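Local structure of stage II sporulation E family protein (Thermanaerovibrio acidaminovorans, 3RNR) at residues D83-R95 against S135-S148. The protein is of unknown function but belongs to the PP2C family and is probably a metal-dependent serine/threonine protein phosphatase. Numbering follows the deposited sequence.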
loop_
_atom_site.group_PDB
_atom_site.type_symbol
_atom_site.label_atom_id
_atom_site.label_comp_id
_atom_site.label_asym_id
_atom_site.label_seq_id
_atom_site.Cartn_x
_atom_site.Cartn_y
_atom_site.Cartn_z
ATOM N N ASP B 83 5.018 11.051 17.086
ATOM C CA ASP B 83 5.867 10.676 18.227
ATOM C C ASP B 83 6.973 9.624 18.005
ATOM O O ASP B 83 7.699 9.279 18.941
ATOM C CB ASP B 83 5.018 10.339 19.449
ATOM C CG ASP B 83 4.153 9.128 19.236
ATOM O OD1 ASP B 83 4.435 8.354 18.290
ATOM O OD2 ASP B 83 3.192 8.953 20.020
ATOM N N GLY B 84 7.072 9.096 16.788
ATOM C CA GLY B 84 8.071 8.100 16.458
ATOM C C GLY B 84 7.850 6.693 17.011
ATOM O O GLY B 84 8.775 5.883 17.011
ATOM N N THR B 85 6.638 6.377 17.460
ATOM C CA THR B 85 6.397 5.078 18.105
ATOM C C THR B 85 5.904 4.016 17.124
ATOM O O THR B 85 5.169 4.311 16.189
ATOM C CB THR B 85 5.395 5.169 19.256
ATOM O OG1 THR B 85 4.178 5.746 18.772
ATOM C CG2 THR B 85 5.959 6.029 20.402
ATOM N N LEU B 86 6.336 2.782 17.363
ATOM C CA LEU B 86 6.065 1.650 16.513
ATOM C C LEU B 86 5.086 0.671 17.159
ATOM O O LEU B 86 5.224 0.332 18.334
ATOM C CB LEU B 86 7.378 0.913 16.258
ATOM C CG LEU B 86 7.310 -0.459 15.586
ATOM C CD1 LEU B 86 6.835 -0.319 14.145
ATOM C CD2 LEU B 86 8.674 -1.128 15.632
ATOM N N GLU B 87 4.106 0.214 16.382
ATOM C CA GLU B 87 3.277 -0.925 16.783
ATOM C C GLU B 87 3.295 -1.973 15.671
ATOM O O GLU B 87 3.566 -1.647 14.517
ATOM C CB GLU B 87 1.828 -0.500 17.045
ATOM C CG GLU B 87 1.675 0.469 18.227
ATOM C CD GLU B 87 0.232 0.588 18.655
ATOM O OE1 GLU B 87 -0.607 1.072 17.859
ATOM O OE2 GLU B 87 -0.070 0.148 19.769
ATOM N N TRP B 88 2.987 -3.222 16.008
ATOM C CA TRP B 88 2.991 -4.275 14.994
ATOM C C TRP B 88 2.077 -5.419 15.407
ATOM O O TRP B 88 1.688 -5.536 16.580
ATOM C CB TRP B 88 4.417 -4.791 14.727
ATOM C CG TRP B 88 5.112 -5.282 15.978
ATOM C CD1 TRP B 88 5.940 -4.562 16.792
ATOM C CD2 TRP B 88 5.027 -6.596 16.549
ATOM N NE1 TRP B 88 6.364 -5.344 17.846
ATOM C CE2 TRP B 88 5.809 -6.592 17.725
ATOM C CE3 TRP B 88 4.340 -7.769 16.194
ATOM C CZ2 TRP B 88 5.947 -7.722 18.539
ATOM C CZ3 TRP B 88 4.470 -8.893 17.009
ATOM C CH2 TRP B 88 5.267 -8.860 18.169
ATOM N N ALA B 89 1.702 -6.246 14.435
ATOM C CA ALA B 89 0.923 -7.442 14.731
ATOM C C ALA B 89 1.153 -8.479 13.643
ATOM O O ALA B 89 1.456 -8.128 12.495
ATOM C CB ALA B 89 -0.553 -7.103 14.865
ATOM N N SER B 90 1.018 -9.753 13.992
ATOM C CA SER B 90 1.191 -10.794 12.982
ATOM C C SER B 90 0.409 -12.041 13.335
ATOM O O SER B 90 0.119 -12.300 14.505
ATOM C CB SER B 90 2.675 -11.108 12.756
ATOM O OG SER B 90 3.240 -11.798 13.848
ATOM N N VAL B 91 0.035 -12.794 12.311
ATOM C CA VAL B 91 -0.689 -14.036 12.514
ATOM C C VAL B 91 -0.136 -15.067 11.550
ATOM O O VAL B 91 -0.096 -14.836 10.329
ATOM C CB VAL B 91 -2.206 -13.858 12.266
ATOM C CG1 VAL B 91 -2.931 -15.195 12.380
ATOM C CG2 VAL B 91 -2.815 -12.843 13.256
ATOM N N GLY B 92 0.219 -16.231 12.065
ATOM C CA GLY B 92 0.863 -17.229 11.230
ATOM C C GLY B 92 2.378 -17.153 11.215
ATOM O O GLY B 92 3.017 -17.002 12.261
ATOM N N ASP B 93 2.958 -17.458 10.063
ATOM C CA ASP B 93 4.412 -17.538 9.925
ATOM C C ASP B 93 5.086 -16.306 9.311
ATOM O O ASP B 93 6.272 -16.362 8.999
ATOM C CB ASP B 93 4.820 -18.809 9.179
ATOM C CG ASP B 93 4.299 -18.825 7.770
ATOM O OD1 ASP B 93 3.391 -18.025 7.494
ATOM O OD2 ASP B 93 4.793 -19.614 6.940
ATOM N N CYS B 94 4.333 -15.246 9.030
ATOM C CA CYS B 94 4.974 -13.990 8.631
ATOM C C CYS B 94 5.710 -13.408 9.831
ATOM O O CYS B 94 5.359 -13.701 10.969
ATOM C CB CYS B 94 3.956 -12.993 8.107
ATOM S SG CYS B 94 3.211 -13.479 6.555
ATOM N N ARG B 95 6.739 -12.598 9.593
ATOM C CA ARG B 95 7.597 -12.168 10.697
ATOM C C ARG B 95 7.777 -10.659 10.750
ATOM O O ARG B 95 7.735 -9.982 9.725
ATOM C CB ARG B 95 8.963 -12.868 10.624
ATOM C CG ARG B 95 8.858 -14.395 10.680
ATOM C CD ARG B 95 10.212 -15.091 10.733
ATOM N NE ARG B 95 11.090 -14.840 9.583
ATOM C CZ ARG B 95 10.937 -15.375 8.375
ATOM N NH1 ARG B 95 9.897 -16.158 8.106
ATOM N NH2 ARG B 95 11.813 -15.105 7.422
ATOM N N SER B 135 -2.413 -20.663 13.735
ATOM C CA SER B 135 -3.240 -19.460 13.735
ATOM C C SER B 135 -3.108 -18.788 12.373
ATOM O O SER B 135 -2.002 -18.634 11.884
ATOM C CB SER B 135 -2.818 -18.511 14.863
ATOM O OG SER B 135 -3.783 -17.476 15.020
ATOM N N PHE B 136 -4.228 -18.423 11.751
ATOM C CA PHE B 136 -4.195 -17.800 10.425
ATOM C C PHE B 136 -5.446 -16.959 10.257
ATOM O O PHE B 136 -6.429 -17.150 10.982
ATOM C CB PHE B 136 -4.084 -18.852 9.294
ATOM C CG PHE B 136 -5.248 -19.818 9.233
ATOM C CD1 PHE B 136 -6.371 -19.526 8.465
ATOM C CD2 PHE B 136 -5.212 -21.021 9.934
ATOM C CE1 PHE B 136 -7.460 -20.422 8.399
ATOM C CE2 PHE B 136 -6.295 -21.930 9.878
ATOM C CZ PHE B 136 -7.416 -21.620 9.110
ATOM N N ILE B 137 -5.405 -16.028 9.307
ATOM C CA ILE B 137 -6.535 -15.162 9.044
ATOM C C ILE B 137 -7.555 -16.003 8.302
ATOM O O ILE B 137 -7.270 -16.530 7.216
ATOM C CB ILE B 137 -6.133 -13.946 8.160
ATOM C CG1 ILE B 137 -4.949 -13.190 8.779
ATOM C CG2 ILE B 137 -7.323 -13.011 7.959
ATOM C CD1 ILE B 137 -5.272 -12.604 10.179
ATOM N N GLY B 138 -8.753 -16.097 8.872
ATOM C CA GLY B 138 -9.779 -16.995 8.374
ATOM C C GLY B 138 -10.011 -18.211 9.257
ATOM O O GLY B 138 -10.905 -19.028 8.998
ATOM N N ILE B 139 -9.228 -18.339 10.320
ATOM C CA ILE B 139 -9.420 -19.470 11.229
ATOM C C ILE B 139 -10.782 -19.312 11.923
ATOM O O ILE B 139 -11.250 -18.194 12.123
ATOM C CB ILE B 139 -8.269 -19.552 12.256
ATOM C CG1 ILE B 139 -8.287 -20.896 12.997
ATOM C CG2 ILE B 139 -8.324 -18.359 13.205
ATOM C CD1 ILE B 139 -7.034 -21.137 13.860
ATOM N N GLU B 140 -11.429 -20.414 12.285
ATOM C CA GLU B 140 -12.801 -20.308 12.788
ATOM C C GLU B 140 -12.951 -19.323 13.957
ATOM O O GLU B 140 -13.900 -18.547 14.013
ATOM C CB GLU B 140 -13.361 -21.689 13.155
ATOM C CG GLU B 140 -14.743 -21.633 13.763
ATOM C CD GLU B 140 -15.265 -23.003 14.147
ATOM O OE1 GLU B 140 -16.025 -23.091 15.135
ATOM O OE2 GLU B 140 -14.919 -23.989 13.460
ATOM N N ASN B 141 -12.022 -19.374 14.900
ATOM C CA ASN B 141 -12.005 -18.435 16.015
ATOM C C ASN B 141 -10.574 -17.942 16.201
ATOM O O ASN B 141 -9.722 -18.724 16.586
ATOM C CB ASN B 141 -12.475 -19.176 17.278
ATOM C CG ASN B 141 -12.603 -18.271 18.487
ATOM O OD1 ASN B 141 -12.762 -17.055 18.359
ATOM N ND2 ASN B 141 -12.545 -18.868 19.679
ATOM N N LEU B 142 -10.295 -16.655 15.995
ATOM C CA LEU B 142 -8.895 -16.250 16.006
ATOM C C LEU B 142 -8.577 -15.832 17.431
ATOM O O LEU B 142 -9.094 -14.834 17.923
ATOM C CB LEU B 142 -8.702 -15.057 15.052
ATOM C CG LEU B 142 -7.343 -14.369 15.066
ATOM C CD1 LEU B 142 -6.286 -15.355 14.568
ATOM C CD2 LEU B 142 -7.325 -13.060 14.219
ATOM N N THR B 143 -7.831 -16.667 18.142
ATOM C CA THR B 143 -7.395 -16.307 19.490
ATOM C C THR B 143 -5.933 -15.939 19.667
ATOM O O THR B 143 -5.558 -15.365 20.683
ATOM C CB THR B 143 -7.668 -17.466 20.436
ATOM O OG1 THR B 143 -6.991 -18.627 19.939
ATOM C CG2 THR B 143 -9.165 -17.753 20.489
ATOM N N GLU B 144 -5.116 -16.200 18.658
ATOM C CA GLU B 144 -3.677 -16.046 18.846
ATOM C C GLU B 144 -3.144 -15.065 17.827
ATOM O O GLU B 144 -3.076 -15.382 16.641
ATOM C CB GLU B 144 -2.944 -17.396 18.693
ATOM C CG GLU B 144 -3.349 -18.458 19.727
ATOM C CD GLU B 144 -3.177 -17.980 21.165
ATOM O OE1 GLU B 144 -2.066 -17.516 21.522
ATOM O OE2 GLU B 144 -4.157 -18.064 21.939
ATOM N N ILE B 145 -2.732 -13.895 18.306
ATOM C CA ILE B 145 -2.152 -12.865 17.465
ATOM C C ILE B 145 -0.883 -12.389 18.144
ATOM O O ILE B 145 -0.899 -12.088 19.329
ATOM C CB ILE B 145 -3.105 -11.657 17.329
ATOM C CG1 ILE B 145 -4.487 -12.133 16.865
ATOM C CG2 ILE B 145 -2.491 -10.608 16.376
ATOM C CD1 ILE B 145 -5.596 -11.098 16.994
ATOM N N SER B 146 0.228 -12.358 17.421
ATOM C CA SER B 146 1.463 -11.843 18.008
ATOM C C SER B 146 1.394 -10.329 17.861
ATOM O O SER B 146 1.136 -9.853 16.761
ATOM C CB SER B 146 2.669 -12.435 17.257
ATOM O OG SER B 146 3.899 -12.092 17.892
ATOM N N THR B 147 1.583 -9.571 18.946
ATOM C CA THR B 147 1.451 -8.101 18.898
ATOM C C THR B 147 2.491 -7.365 19.742
ATOM O O THR B 147 2.999 -7.912 20.716
ATOM C CB THR B 147 0.055 -7.610 19.409
ATOM O OG1 THR B 147 -0.083 -7.908 20.804
ATOM C CG2 THR B 147 -1.079 -8.272 18.666
ATOM N N SER B 148 2.773 -6.114 19.376
ATOM C CA SER B 148 3.545 -5.223 20.230
ATOM C C SER B 148 2.709 -4.992 21.482
ATOM O O SER B 148 1.495 -5.251 21.484
ATOM C CB SER B 148 3.786 -3.884 19.529
ATOM O OG SER B 148 2.591 -3.424 18.914
HETATM O O HOH W 1 1.196 -1.931 20.699
#
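Ser-90 and Ser-146 form a hydrogen-bonded pair between two antiparallel strands at one margin of a sheet in the PP2C-type alpha-beta-alpha sandwich, 146-153 being its outermost strand within the chain. Ser-90 N reaches Ser-146 O at 2.8 Å in the carbonyl plane, and Ser-146 N returns to Ser-90 O; next to them Ala-89 and Thr-147 make a non-hydrogen-bonded pair, and past these Ser-148 N donates to Trp-88 O.

Packing is tight at two places. In one, Ser-135 to Ile-137, Leu-142 and Ile-145 gather round Val-91. With its CG1 anti to the backbone N (chi1 176°), Val-91 sets that methyl 3.5 Å from Phe-136 CA and near Leu-142 CD1, while CG2 meets Ile-145 CG2 at 3.9 Å; the Ile-137 side chain crosses that of Val-91 at about a right angle, its CD1 against the valine CB and CG2. Helix 46-63 lies against this apolar cluster through Val-50, Leu-51 and Val-57. Ser-135 OG lies beside the same CG1 and donates to Glu-144 O at 2.7 Å, tying Ser-135 to the chain just before strand 146-153.

In the other, on the sheet face of Ser-90 and Ser-146, one face of the Trp-88 indole is covered by Ser-148, whose CB makes a CH-pi contact 3.6 Å from the five-membered ring centroid. Ser-146 OG sits at the indole's edge and is hydrogen-bonded to Leu-109 N.

Only at Glu-87 and the Ser-148 hydroxyl is the contact looser and watered. Ser-148 OG, turned between its backbone N and carbonyl carbon (chi1 45°), accepts from Trp-88 N at 2.9 Å, nearly straight at 164°, and donates to a water that in turn donates to Glu-87 OE2 at 2.6 Å.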